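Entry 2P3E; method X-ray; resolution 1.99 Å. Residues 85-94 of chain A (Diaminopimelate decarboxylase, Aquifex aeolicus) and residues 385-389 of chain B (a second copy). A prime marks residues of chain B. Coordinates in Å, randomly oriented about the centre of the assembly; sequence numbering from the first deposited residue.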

ATOM      1  N   ILE A  85     -20.686   2.063  -0.474  1.00 13.72           N
ATOM      2  CA  ILE A  85     -19.751   0.940  -0.388  1.00 13.64           C
ATOM      3  C   ILE A  85     -19.244   0.522  -1.766  1.00 13.78           C
ATOM      4  O   ILE A  85     -19.923   0.721  -2.776  1.00 14.13           O
ATOM      5  CB  ILE A  85     -20.372  -0.271   0.346  1.00 14.15           C
ATOM      6  CG1 ILE A  85     -21.595  -0.835  -0.420  1.00 13.32           C
ATOM      7  CG2 ILE A  85     -20.776   0.107   1.791  1.00 12.17           C
ATOM      8  CD1 ILE A  85     -21.969  -2.231   0.014  1.00 16.11           C
ATOM      9  N   VAL A  86     -18.038  -0.035  -1.808  1.00 14.03           N
ATOM     10  CA  VAL A  86     -17.453  -0.524  -3.062  1.00 13.75           C
ATOM     11  C   VAL A  86     -16.982  -1.978  -2.963  1.00 14.26           C
ATOM     12  O   VAL A  86     -16.365  -2.499  -3.897  1.00 14.54           O
ATOM     13  CB  VAL A  86     -16.299   0.392  -3.576  1.00 13.88           C
ATOM     14  CG1 VAL A  86     -16.805   1.821  -3.840  1.00 14.81           C
ATOM     15  CG2 VAL A  86     -15.096   0.401  -2.624  1.00 13.67           C
ATOM     16  N   SER A  87     -17.260  -2.638  -1.834  1.00 14.12           N
ATOM     17  CA  SER A  87     -16.866  -4.044  -1.674  1.00 13.07           C
ATOM     18  C   SER A  87     -17.753  -4.767  -0.680  1.00 13.08           C
ATOM     19  O   SER A  87     -18.500  -4.128   0.076  1.00 12.62           O
ATOM     20  CB  SER A  87     -15.402  -4.152  -1.224  1.00 13.47           C
ATOM     21  OG  SER A  87     -15.270  -3.721   0.132  1.00 12.24           O
ATOM     22  N   GLY A  88     -17.657  -6.101  -0.677  1.00 12.36           N
ATOM     23  CA  GLY A  88     -18.329  -6.909   0.328  1.00 13.09           C
ATOM     24  C   GLY A  88     -17.812  -6.659   1.747  1.00 12.86           C
ATOM     25  O   GLY A  88     -18.557  -6.793   2.721  1.00 12.58           O
ATOM     26  N   GLY A  89     -16.532  -6.319   1.867  1.00 12.34           N
ATOM     27  CA  GLY A  89     -15.955  -5.962   3.167  1.00 12.70           C
ATOM     28  C   GLY A  89     -16.550  -4.668   3.697  1.00 12.14           C
ATOM     29  O   GLY A  89     -16.776  -4.535   4.895  1.00 12.03           O
ATOM     30  N   GLU A  90     -16.801  -3.709   2.803  1.00 11.86           N
ATOM     31  CA  GLU A  90     -17.484  -2.477   3.199  1.00 12.20           C
ATOM     32  C   GLU A  90     -18.963  -2.692   3.544  1.00 12.68           C
ATOM     33  O   GLU A  90     -19.504  -2.022   4.446  1.00 12.78           O
ATOM     34  CB  GLU A  90     -17.288  -1.376   2.148  1.00 12.19           C
ATOM     35  CG  GLU A  90     -15.811  -0.945   2.049  1.00 11.08           C
ATOM     36  CD  GLU A  90     -15.624   0.261   1.160  1.00 12.33           C
ATOM     37  OE1 GLU A  90     -16.610   0.693   0.495  1.00 13.10           O
ATOM     38  OE2 GLU A  90     -14.486   0.757   1.093  1.00 12.08           O
ATOM     39  N   LEU A  91     -19.620  -3.603   2.832  1.00 13.06           N
ATOM     40  CA  LEU A  91     -20.988  -4.010   3.194  1.00 14.59           C
ATOM     41  C   LEU A  91     -21.021  -4.583   4.635  1.00 15.01           C
ATOM     42  O   LEU A  91     -21.847  -4.179   5.458  1.00 15.14           O
ATOM     43  CB  LEU A  91     -21.520  -5.056   2.186  1.00 14.55           C
ATOM     44  CG  LEU A  91     -22.919  -5.634   2.458  1.00 15.55           C
ATOM     45  CD1 LEU A  91     -23.997  -4.529   2.417  1.00 13.99           C
ATOM     46  CD2 LEU A  91     -23.256  -6.730   1.453  1.00 14.77           C
ATOM     47  N   TYR A  92     -20.135  -5.547   4.897  1.00 16.48           N
ATOM     48  CA  TYR A  92     -19.946  -6.186   6.214  1.00 17.71           C
ATOM     49  C   TYR A  92     -19.770  -5.139   7.324  1.00 18.54           C
ATOM     50  O   TYR A  92     -20.422  -5.189   8.377  1.00 18.67           O
ATOM     51  CB  TYR A  92     -18.734  -7.125   6.116  1.00 18.24           C
ATOM     52  CG  TYR A  92     -17.935  -7.379   7.395  1.00 19.37           C
ATOM     53  CD1 TYR A  92     -18.140  -8.524   8.137  1.00 20.28           C
ATOM     54  CD2 TYR A  92     -16.932  -6.491   7.811  1.00 21.16           C
ATOM     55  CE1 TYR A  92     -17.400  -8.784   9.299  1.00 21.43           C
ATOM     56  CE2 TYR A  92     -16.191  -6.728   8.970  1.00 22.18           C
ATOM     57  CZ  TYR A  92     -16.436  -7.884   9.707  1.00 22.21           C
ATOM     58  OH  TYR A  92     -15.696  -8.154  10.839  1.00 22.36           O
ATOM     59  N   LEU A  93     -18.909  -4.166   7.045  1.00 18.99           N
ATOM     60  CA  LEU A  93     -18.606  -3.074   7.947  1.00 20.07           C
ATOM     61  C   LEU A  93     -19.823  -2.186   8.222  1.00 20.49           C
ATOM     62  O   LEU A  93     -20.141  -1.901   9.392  1.00 20.04           O
ATOM     63  CB  LEU A  93     -17.474  -2.267   7.321  1.00 20.54           C
ATOM     64  CG  LEU A  93     -16.476  -1.471   8.128  1.00 24.21           C
ATOM     65  CD1 LEU A  93     -15.669  -2.371   9.069  1.00 23.02           C
ATOM     66  CD2 LEU A  93     -15.603  -0.851   7.090  1.00 26.15           C
ATOM     67  N   ALA A  94     -20.514  -1.759   7.162  1.00 20.13           N
ATOM     68  CA  ALA A  94     -21.719  -0.945   7.315  1.00 21.20           C
ATOM     69  C   ALA A  94     -22.782  -1.670   8.147  1.00 21.85           C
ATOM     70  O   ALA A  94     -23.375  -1.082   9.062  1.00 21.89           O
ATOM     71  CB  ALA A  94     -22.274  -0.557   5.952  1.00 20.64           C
TER
ATOM     72  N   TYR B 385      -6.932  -1.745   1.417  1.00 11.15           N
ATOM     73  CA  TYR B 385      -7.702  -0.669   0.829  1.00 11.45           C
ATOM     74  C   TYR B 385      -9.036  -1.189   0.284  1.00 11.80           C
ATOM     75  O   TYR B 385      -9.087  -2.264  -0.340  1.00 11.45           O
ATOM     76  CB  TYR B 385      -6.849   0.035  -0.244  1.00 12.48           C
ATOM     77  CG  TYR B 385      -7.418   1.334  -0.742  1.00 13.55           C
ATOM     78  CD1 TYR B 385      -8.104   2.201   0.116  1.00 13.96           C
ATOM     79  CD2 TYR B 385      -7.248   1.719  -2.085  1.00 16.28           C
ATOM     80  CE1 TYR B 385      -8.641   3.409  -0.351  1.00 14.54           C
ATOM     81  CE2 TYR B 385      -7.766   2.918  -2.554  1.00 17.18           C
ATOM     82  CZ  TYR B 385      -8.461   3.755  -1.684  1.00 17.37           C
ATOM     83  OH  TYR B 385      -8.968   4.941  -2.174  1.00 17.89           O
ATOM     84  N   ASN B 386     -10.119  -0.450   0.561  1.00 11.71           N
ATOM     85  CA  ASN B 386     -11.474  -0.848   0.195  1.00 12.32           C
ATOM     86  C   ASN B 386     -11.953  -2.081   0.983  1.00 12.37           C
ATOM     87  O   ASN B 386     -12.859  -2.788   0.546  1.00 12.35           O
ATOM     88  CB  ASN B 386     -11.604  -1.093  -1.327  1.00 12.02           C
ATOM     89  CG  ASN B 386     -11.489   0.188  -2.184  1.00 13.89           C
ATOM     90  OD1 ASN B 386     -11.686   0.118  -3.385  1.00 15.44           O
ATOM     91  ND2 ASN B 386     -11.195   1.346  -1.573  1.00 15.88           N
ATOM     92  N   MET B 387     -11.343  -2.332   2.146  1.00 11.75           N
ATOM     93  CA  MET B 387     -11.735  -3.465   2.998  1.00 12.12           C
ATOM     94  C   MET B 387     -11.615  -4.793   2.239  1.00 12.34           C
ATOM     95  O   MET B 387     -12.459  -5.679   2.381  1.00 12.11           O
ATOM     96  CB  MET B 387     -13.157  -3.258   3.567  1.00 12.32           C
ATOM     97  CG  MET B 387     -13.210  -2.455   4.851  1.00 13.11           C
ATOM     98  SD  MET B 387     -12.406  -3.299   6.253  1.00 15.21           S
ATOM     99  CE  MET B 387     -13.488  -4.724   6.433  1.00 16.98           C
ATOM    100  N   ARG B 388     -10.554  -4.927   1.443  1.00 12.09           N
ATOM    101  CA  ARG B 388     -10.328  -6.131   0.673  1.00 13.68           C
ATOM    102  C   ARG B 388      -9.331  -7.045   1.372  1.00 13.02           C
ATOM    103  O   ARG B 388      -8.180  -6.665   1.562  1.00 12.16           O
ATOM    104  CB  ARG B 388      -9.835  -5.788  -0.748  1.00 14.13           C
ATOM    105  CG  ARG B 388     -10.840  -4.932  -1.527  1.00 17.40           C
ATOM    106  CD  ARG B 388     -10.615  -4.945  -3.042  1.00 19.25           C
ATOM    107  NE  ARG B 388     -11.265  -6.111  -3.651  1.00 27.20           N
ATOM    108  CZ  ARG B 388     -12.558  -6.210  -4.015  1.00 30.34           C
ATOM    109  NH1 ARG B 388     -13.426  -5.195  -3.908  1.00 27.03           N
ATOM    110  NH2 ARG B 388     -12.982  -7.370  -4.530  1.00 32.15           N
ATOM    111  N   PRO B 389      -9.777  -8.258   1.773  1.00 13.31           N
ATOM    112  CA  PRO B 389      -8.825  -9.199   2.367  1.00 13.21           C
ATOM    113  C   PRO B 389      -7.753  -9.572   1.345  1.00 12.60           C
ATOM    114  O   PRO B 389      -8.033  -9.650   0.133  1.00 11.46           O
ATOM    115  CB  PRO B 389      -9.677 -10.430   2.692  1.00 13.28           C
ATOM    116  CG  PRO B 389     -11.091  -9.931   2.751  1.00 14.81           C
ATOM    117  CD  PRO B 389     -11.147  -8.796   1.736  1.00 13.56           C
TER
HETATM  118  O   HOH W   1     -14.069  -6.645   0.257  1.00 21.84           O

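The contact between these two copies of diaminopimelate decarboxylase is a small, buried docking of a loop against the first turns of a helix, in which one direct hydrogen bond and one water bridge fix the polar end and a methionine side chain fills the apolar one. It illustrates a general principle: the start of a helix, with its unpaired backbone NH groups and its capping side chain, is a ready site for recognition by a neighbouring chain.

Ser87 occupies the N-cap position, and its hydroxyl does two jobs at once. As acceptor, OG takes the NH of Glu90, with Glu90 N 3.1 Å from Ser87 OG, which satisfies one of the first-turn amides. As donor, the same Ser87 OG gives its proton to Asn386′ O at a short 2.6 Å. The bond that caps the helix and the bond that joins the chains therefore share a single atom, and the p rotamer of Ser87 serves both.

A second first-turn amide is met through water. Water 1 accepts from Gly89 N at 3.0 Å and donates to Met387′ O at 2.8 Å, so a backbone group of each chain is linked without direct contact between the two polar atoms. Beside this bridge, Gly89 CA approaches Met387′ O at 3.6 Å in a nearly straight CA-H...O contact, with an angle of 168° at the hydrogen. The absence of a side chain allows this closeness: a CB on Gly89 would lie 2.1 Å from Met387′ O, a clash. Here the CA atoms of Gly89 and Met387′ are just 4.9 Å apart.

Met387′ contributes the largest covered area of any residue in the contact, 100 Å² of its surface. Its side chain, m at all three chi angles, packs along the helix: Met387′ CG lies 3.6 Å from Leu93 CD2, while Met387′ CE reaches Tyr92 CD2 at 4.1 Å, approaching the ring obliquely. Nearer the helix start, Met387′ CB sits 3.8 Å from Glu90 CG.

Glu90 also braces the segment that precedes the helix, since Val86 N donates to Glu90 OE1 at 2.8 Å. Its other carboxylate oxygen, Glu90 OE2, comes within 3.5 Å of Asn386′ CA. Around this centre, Val86 CG2 packs 3.5 Å from Asn386′ OD1, and the end of the Arg388′ side chain turns inward to bring NH1 within 3.5 Å of Ser87 CB.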